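Local coordinates for protein D-alanyl transferase DltD (Enterococcus faecalis, PDB 6O93) that probably takes part in the D-alanylation of lipoteichoic acid in the Gram-positive cell wall, as a membrane-associated D-alanyl transferase of the DltD family, at residues 280-283 and 284-287; 377-380 and 381-384. One frame throughout, in Å; residues are numbered along the deposited sequence.

Contact 1: 280-283 and 284-287; sequences LEQL and AEKN
Ala284 N and Glu285 N bond back to Leu280 O and Glu281 O, both at 2.9 Å, in the last regular turn of helix 272-285. Beyond them the helix unwinds. Lys286 N makes only weak bonds, to Gln282 O at 3.5 Å and to Leu283 O at 3.4 Å. A Schellman motif ends the helix, with Asn287, at positive phi, as its C-prime residue and a bond of 3.1 Å from Asn287 N to Ala284 O.

The closest side-chain meeting is between two acids one turn apart. Glu281 OE2 lies 2.8 Å from Glu285 OE2. Glu281 has CG anti to the backbone N (chi1 174°), and its extended chain brings the carboxylate up beside that of Glu285. Glu285 CG comes to 3.1 Å from Glu281 O. The two chains cross, and their carboxylate planes stand 69° apart.

Gln282 bends at chi2 (-62°). Its OE1 only comes to 4.0 Å from Glu285 OE1. That oxygen is spent on His88 ND1, while Glu281 OE1 probably shares a hydrogen bond with Tyr383 OH. Leu280 and Leu283 turn to the inner side, onto Phe292 and Val290 of strand 289-294. Asn287 is held through OD1 by Asn96 ND2.

Two carboxylate oxygens this close would repel each other if both acids were charged. Burial of Glu281 and the nearby carboxylate of Asp380 would tend to raise the pKa of Glu281, although the Tyr383 hydroxyl may work against this. One acid of the pair probably carries a proton and donates it to the other.

Contact 2: 377-380 and 381-384; sequences QIDD and RFYQ
Asp379 and Arg381 form a salt bridge across the start of a short 3-10 turn. Arg381 grips the carboxylate side-on. Its NH2 meets Asp379 OD2 at 2.7 Å, in the guanidinium plane, and its NE meets Asp379 OD1 at 3.0 Å from a more tilted position. Both oxygens use their syn lone pairs. The bend of Arg381 at chi3 (-59°) brings the NE/NH2 edge of the guanidinium alongside the acid, and the two planes lie 25° apart.

Hydrogen bonds to the backbone hold the turn. Asp379 OD1 also accepts from Arg381 N at 3.0 Å, on its anti side and 34° out of the carboxylate plane. OD1 thus holds both the backbone N and NE of Arg381. Phe382 N bonds to Asp379 O at 3.1 Å, and Tyr383 N to Asp380 O at 2.9 Å.

Van der Waals contacts add to this. Phe382 CD2 lies 3.8 Å from Asp379 CB, and the ring turns its edge to Asp379 O. Tyr383 CD2 comes within 3.4 Å of Asp380 O.

The turn lies just before helix 385-388, with Gln384 at its N-cap. The Phe382 ring packs on Tyr321 and Gln322 of helix 309-324 and meets Trp387 edge-to-face. Tyr383 stacks with Tyr143 and touches Gln277 of helix 272-285.

From the N terminus, contact 1 comes first, at the C-terminal end of helix 272-285, just before strand 289-294 of the parallel sheet. Contact 2 follows much later, after helix 352-367 and before helix 385-388. Each closes a local turn within one continuous piece of chain, so they run in series and neither nest nor cross. The centres of contact 1 and contact 2 lie about 12 Å apart, and the two touch directly. Besides the probable hydrogen bond between Glu281 and Tyr383, Ile378 CG1 packs on Ala284 CB at 3.6 Å. Residues 377-384 are thereby joined to the end of the helix that leads into the sheet.

Contact 1: 280-283 and 284-287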
ATOM      1  N   LEU A 280       8.281  -0.308   7.851  1.00 17.55           N
ATOM      2  CA  LEU A 280       8.711  -1.554   8.476  1.00 17.81           C
ATOM      3  C   LEU A 280       8.903  -1.384   9.979  1.00 20.46           C
ATOM      4  O   LEU A 280       8.521  -2.264  10.762  1.00 20.27           O
ATOM      5  CB  LEU A 280      10.004  -2.045   7.826  1.00 17.13           C
ATOM      6  CG  LEU A 280       9.904  -2.466   6.359  1.00 16.99           C
ATOM      7  CD1 LEU A 280      11.287  -2.791   5.811  1.00 18.16           C
ATOM      8  CD2 LEU A 280       8.967  -3.656   6.200  1.00 16.34           C
ATOM      9  N   GLU A 281       9.496  -0.265  10.404  1.00 21.74           N
ATOM     10  CA  GLU A 281       9.687  -0.038  11.832  1.00 23.48           C
ATOM     11  C   GLU A 281       8.349   0.079  12.554  1.00 22.19           C
ATOM     12  O   GLU A 281       8.189  -0.442  13.663  1.00 23.17           O
ATOM     13  CB  GLU A 281      10.536   1.215  12.063  1.00 26.45           C
ATOM     14  CG  GLU A 281      10.658   1.600  13.537  1.00 31.38           C
ATOM     15  CD  GLU A 281      11.812   2.548  13.820  1.00 34.81           C
ATOM     16  OE1 GLU A 281      12.656   2.761  12.923  1.00 35.21           O
ATOM     17  OE2 GLU A 281      11.876   3.082  14.947  1.00 37.53           O
ATOM     18  N   GLN A 282       7.372   0.754  11.941  1.00 20.51           N
ATOM     19  CA  GLN A 282       6.056   0.869  12.563  1.00 21.29           C
ATOM     20  C   GLN A 282       5.392  -0.497  12.701  1.00 19.68           C
ATOM     21  O   GLN A 282       4.751  -0.784  13.720  1.00 18.89           O
ATOM     22  CB  GLN A 282       5.166   1.811  11.751  1.00 21.50           C
ATOM     23  CG  GLN A 282       5.655   3.249  11.702  1.00 22.80           C
ATOM     24  CD  GLN A 282       5.697   3.903  13.073  1.00 24.55           C
ATOM     25  OE1 GLN A 282       4.819   3.688  13.907  1.00 25.68           O
ATOM     26  NE2 GLN A 282       6.727   4.705  13.311  1.00 25.48           N
ATOM     27  N   LEU A 283       5.529  -1.349  11.683  1.00 19.10           N
ATOM     28  CA  LEU A 283       4.937  -2.681  11.749  1.00 19.61           C
ATOM     29  C   LEU A 283       5.620  -3.535  12.811  1.00 20.19           C
ATOM     30  O   LEU A 283       4.951  -4.246  13.568  1.00 21.29           O
ATOM     31  CB  LEU A 283       5.022  -3.355  10.379  1.00 19.46           C
ATOM     32  CG  LEU A 283       4.168  -2.700   9.292  1.00 19.77           C
ATOM     33  CD1 LEU A 283       4.672  -3.063   7.901  1.00 18.94           C
ATOM     34  CD2 LEU A 283       2.705  -3.101   9.455  1.00 20.12           C
ATOM     35  N   ALA A 284       6.950  -3.468  12.888  1.00 20.86           N
ATOM     36  CA  ALA A 284       7.679  -4.260  13.873  1.00 22.30           C
ATOM     37  C   ALA A 284       7.414  -3.781  15.294  1.00 24.31           C
ATOM     38  O   ALA A 284       7.367  -4.599  16.220  1.00 24.80           O
ATOM     39  CB  ALA A 284       9.178  -4.218  13.574  1.00 22.59           C
ATOM     40  N   GLU A 285       7.243  -2.471  15.491  1.00 26.00           N
ATOM     41  CA  GLU A 285       7.020  -1.950  16.837  1.00 30.23           C
ATOM     42  C   GLU A 285       5.703  -2.440  17.425  1.00 29.67           C
ATOM     43  O   GLU A 285       5.578  -2.552  18.649  1.00 29.99           O
ATOM     44  CB  GLU A 285       7.056  -0.422  16.826  1.00 33.58           C
ATOM     45  CG  GLU A 285       8.455   0.153  16.708  1.00 37.00           C
ATOM     46  CD  GLU A 285       8.458   1.655  16.509  1.00 40.59           C
ATOM     47  OE1 GLU A 285       7.392   2.285  16.682  1.00 42.03           O
ATOM     48  OE2 GLU A 285       9.530   2.205  16.178  1.00 41.91           O
ATOM     49  N   LYS A 286       4.716  -2.737  16.580  1.00 28.78           N
ATOM     50  CA  LYS A 286       3.428  -3.244  17.034  1.00 29.16           C
ATOM     51  C   LYS A 286       3.292  -4.749  16.819  1.00 27.70           C
ATOM     52  O   LYS A 286       2.180  -5.282  16.888  1.00 27.74           O
ATOM     53  CB  LYS A 286       2.293  -2.496  16.331  1.00 30.12           C
ATOM     54  CG  LYS A 286       2.249  -1.001  16.638  1.00 32.25           C
ATOM     55  CD  LYS A 286       1.969  -0.733  18.111  1.00 36.46           C
ATOM     56  CE  LYS A 286       2.027   0.749  18.432  1.00 38.61           C
ATOM     57  NZ  LYS A 286       1.967   0.993  19.900  1.00 41.58           N
ATOM     58  N   ASN A 287       4.402  -5.441  16.565  1.00 26.95           N
ATOM     59  CA  ASN A 287       4.403  -6.899  16.448  1.00 26.67           C
ATOM     60  C   ASN A 287       3.395  -7.365  15.400  1.00 23.71           C
ATOM     61  O   ASN A 287       2.641  -8.314  15.615  1.00 23.40           O
ATOM     62  CB  ASN A 287       4.121  -7.552  17.804  1.00 29.69           C
ATOM     63  CG  ASN A 287       4.365  -9.049  17.795  1.00 32.36           C
ATOM     64  OD1 ASN A 287       3.445  -9.841  18.001  1.00 34.39           O
ATOM     65  ND2 ASN A 287       5.608  -9.444  17.550  1.00 32.65           N
TER

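Contact 2: 377-380 and 381-384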
ATOM      1  N   GLN A 377      14.428  -7.903  13.774  1.00 29.55           N
ATOM      2  CA  GLN A 377      15.726  -7.306  14.079  1.00 30.69           C
ATOM      3  C   GLN A 377      15.869  -6.031  13.243  1.00 27.46           C
ATOM      4  O   GLN A 377      16.616  -5.983  12.263  1.00 26.24           O
ATOM      5  CB  GLN A 377      16.864  -8.294  13.815  1.00 33.74           C
ATOM      6  CG  GLN A 377      16.836  -9.507  14.734  1.00 38.91           C
ATOM      7  CD  GLN A 377      18.004 -10.445  14.503  1.00 42.86           C
ATOM      8  OE1 GLN A 377      18.760 -10.291  13.543  1.00 43.65           O
ATOM      9  NE2 GLN A 377      18.159 -11.425  15.386  1.00 45.58           N
ATOM     10  N   ILE A 378      15.137  -4.992  13.645  1.00 26.08           N
ATOM     11  CA  ILE A 378      15.157  -3.735  12.910  1.00 25.12           C
ATOM     12  C   ILE A 378      16.545  -3.124  12.989  1.00 24.70           C
ATOM     13  O   ILE A 378      17.159  -3.064  14.061  1.00 26.07           O
ATOM     14  CB  ILE A 378      14.090  -2.779  13.463  1.00 25.00           C
ATOM     15  CG1 ILE A 378      12.686  -3.315  13.171  1.00 24.65           C
ATOM     16  CG2 ILE A 378      14.264  -1.387  12.872  1.00 24.50           C
ATOM     17  CD1 ILE A 378      12.324  -3.363  11.692  1.00 23.68           C
ATOM     18  N   ASP A 379      17.047  -2.668  11.844  1.00 23.81           N
ATOM     19  CA  ASP A 379      18.354  -2.027  11.738  1.00 23.90           C
ATOM     20  C   ASP A 379      18.132  -0.618  11.205  1.00 22.41           C
ATOM     21  O   ASP A 379      17.780  -0.443  10.034  1.00 22.03           O
ATOM     22  CB  ASP A 379      19.281  -2.831  10.826  1.00 23.71           C
ATOM     23  CG  ASP A 379      20.719  -2.353  10.881  1.00 24.64           C
ATOM     24  OD1 ASP A 379      20.946  -1.165  11.193  1.00 25.11           O
ATOM     25  OD2 ASP A 379      21.624  -3.170  10.609  1.00 24.67           O
ATOM     26  N   ASP A 380      18.328   0.385  12.066  1.00 23.33           N
ATOM     27  CA  ASP A 380      18.064   1.768  11.682  1.00 24.72           C
ATOM     28  C   ASP A 380      18.925   2.225  10.514  1.00 23.73           C
ATOM     29  O   ASP A 380      18.586   3.217   9.861  1.00 24.01           O
ATOM     30  CB  ASP A 380      18.294   2.704  12.870  1.00 28.24           C
ATOM     31  CG  ASP A 380      17.302   2.482  13.990  1.00 31.40           C
ATOM     32  OD1 ASP A 380      16.158   2.062  13.704  1.00 31.54           O
ATOM     33  OD2 ASP A 380      17.667   2.731  15.158  1.00 33.62           O
ATOM     34  N   ARG A 381      20.030   1.530  10.236  1.00 23.03           N
ATOM     35  CA  ARG A 381      20.919   1.950   9.161  1.00 22.83           C
ATOM     36  C   ARG A 381      20.255   1.856   7.792  1.00 20.83           C
ATOM     37  O   ARG A 381      20.764   2.442   6.831  1.00 19.86           O
ATOM     38  CB  ARG A 381      22.199   1.117   9.207  1.00 24.40           C
ATOM     39  CG  ARG A 381      22.971   1.302  10.512  1.00 28.37           C
ATOM     40  CD  ARG A 381      24.191   0.404  10.609  1.00 32.33           C
ATOM     41  NE  ARG A 381      23.845  -1.012  10.524  1.00 34.51           N
ATOM     42  CZ  ARG A 381      24.692  -2.005  10.774  1.00 35.99           C
ATOM     43  NH1 ARG A 381      25.941  -1.744  11.135  1.00 38.25           N
ATOM     44  NH2 ARG A 381      24.289  -3.264  10.668  1.00 35.51           N
ATOM     45  N   PHE A 382      19.128   1.149   7.682  1.00 19.61           N
ATOM     46  CA  PHE A 382      18.370   1.141   6.437  1.00 19.79           C
ATOM     47  C   PHE A 382      17.682   2.473   6.158  1.00 20.72           C
ATOM     48  O   PHE A 382      17.132   2.647   5.064  1.00 21.51           O
ATOM     49  CB  PHE A 382      17.332   0.016   6.457  1.00 19.94           C
ATOM     50  CG  PHE A 382      17.911  -1.354   6.202  1.00 20.24           C
ATOM     51  CD1 PHE A 382      18.278  -1.737   4.922  1.00 20.23           C
ATOM     52  CD2 PHE A 382      18.079  -2.260   7.240  1.00 20.34           C
ATOM     53  CE1 PHE A 382      18.809  -2.994   4.681  1.00 19.75           C
ATOM     54  CE2 PHE A 382      18.610  -3.520   7.004  1.00 20.11           C
ATOM     55  CZ  PHE A 382      18.973  -3.886   5.725  1.00 19.29           C
ATOM     56  N   TYR A 383      17.690   3.408   7.113  1.00 20.13           N
ATOM     57  CA  TYR A 383      17.212   4.763   6.861  1.00 20.68           C
ATOM     58  C   TYR A 383      18.222   5.612   6.102  1.00 21.04           C
ATOM     59  O   TYR A 383      17.845   6.647   5.541  1.00 21.73           O
ATOM     60  CB  TYR A 383      16.894   5.471   8.183  1.00 20.77           C
ATOM     61  CG  TYR A 383      15.595   5.073   8.853  1.00 20.68           C
ATOM     62  CD1 TYR A 383      14.401   5.033   8.144  1.00 20.19           C
ATOM     63  CD2 TYR A 383      15.565   4.756  10.206  1.00 21.26           C
ATOM     64  CE1 TYR A 383      13.214   4.681   8.766  1.00 20.24           C
ATOM     65  CE2 TYR A 383      14.388   4.402  10.832  1.00 21.32           C
ATOM     66  CZ  TYR A 383      13.216   4.366  10.108  1.00 20.79           C
ATOM     67  OH  TYR A 383      12.043   4.013  10.730  1.00 21.80           O
ATOM     68  N   GLN A 384      19.488   5.204   6.075  1.00 20.53           N
ATOM     69  CA  GLN A 384      20.565   6.073   5.630  1.00 22.05           C
ATOM     70  C   GLN A 384      20.600   6.195   4.110  1.00 23.22           C
ATOM     71  O   GLN A 384      20.133   5.325   3.369  1.00 21.59           O
ATOM     72  CB  GLN A 384      21.909   5.552   6.140  1.00 22.60           C
ATOM     73  CG  GLN A 384      22.033   5.557   7.653  1.00 25.05           C
ATOM     74  CD  GLN A 384      23.341   4.960   8.130  1.00 26.91           C
ATOM     75  OE1 GLN A 384      24.140   4.463   7.333  1.00 27.58           O
ATOM     76  NE2 GLN A 384      23.567   5.006   9.437  1.00 27.74           N
TER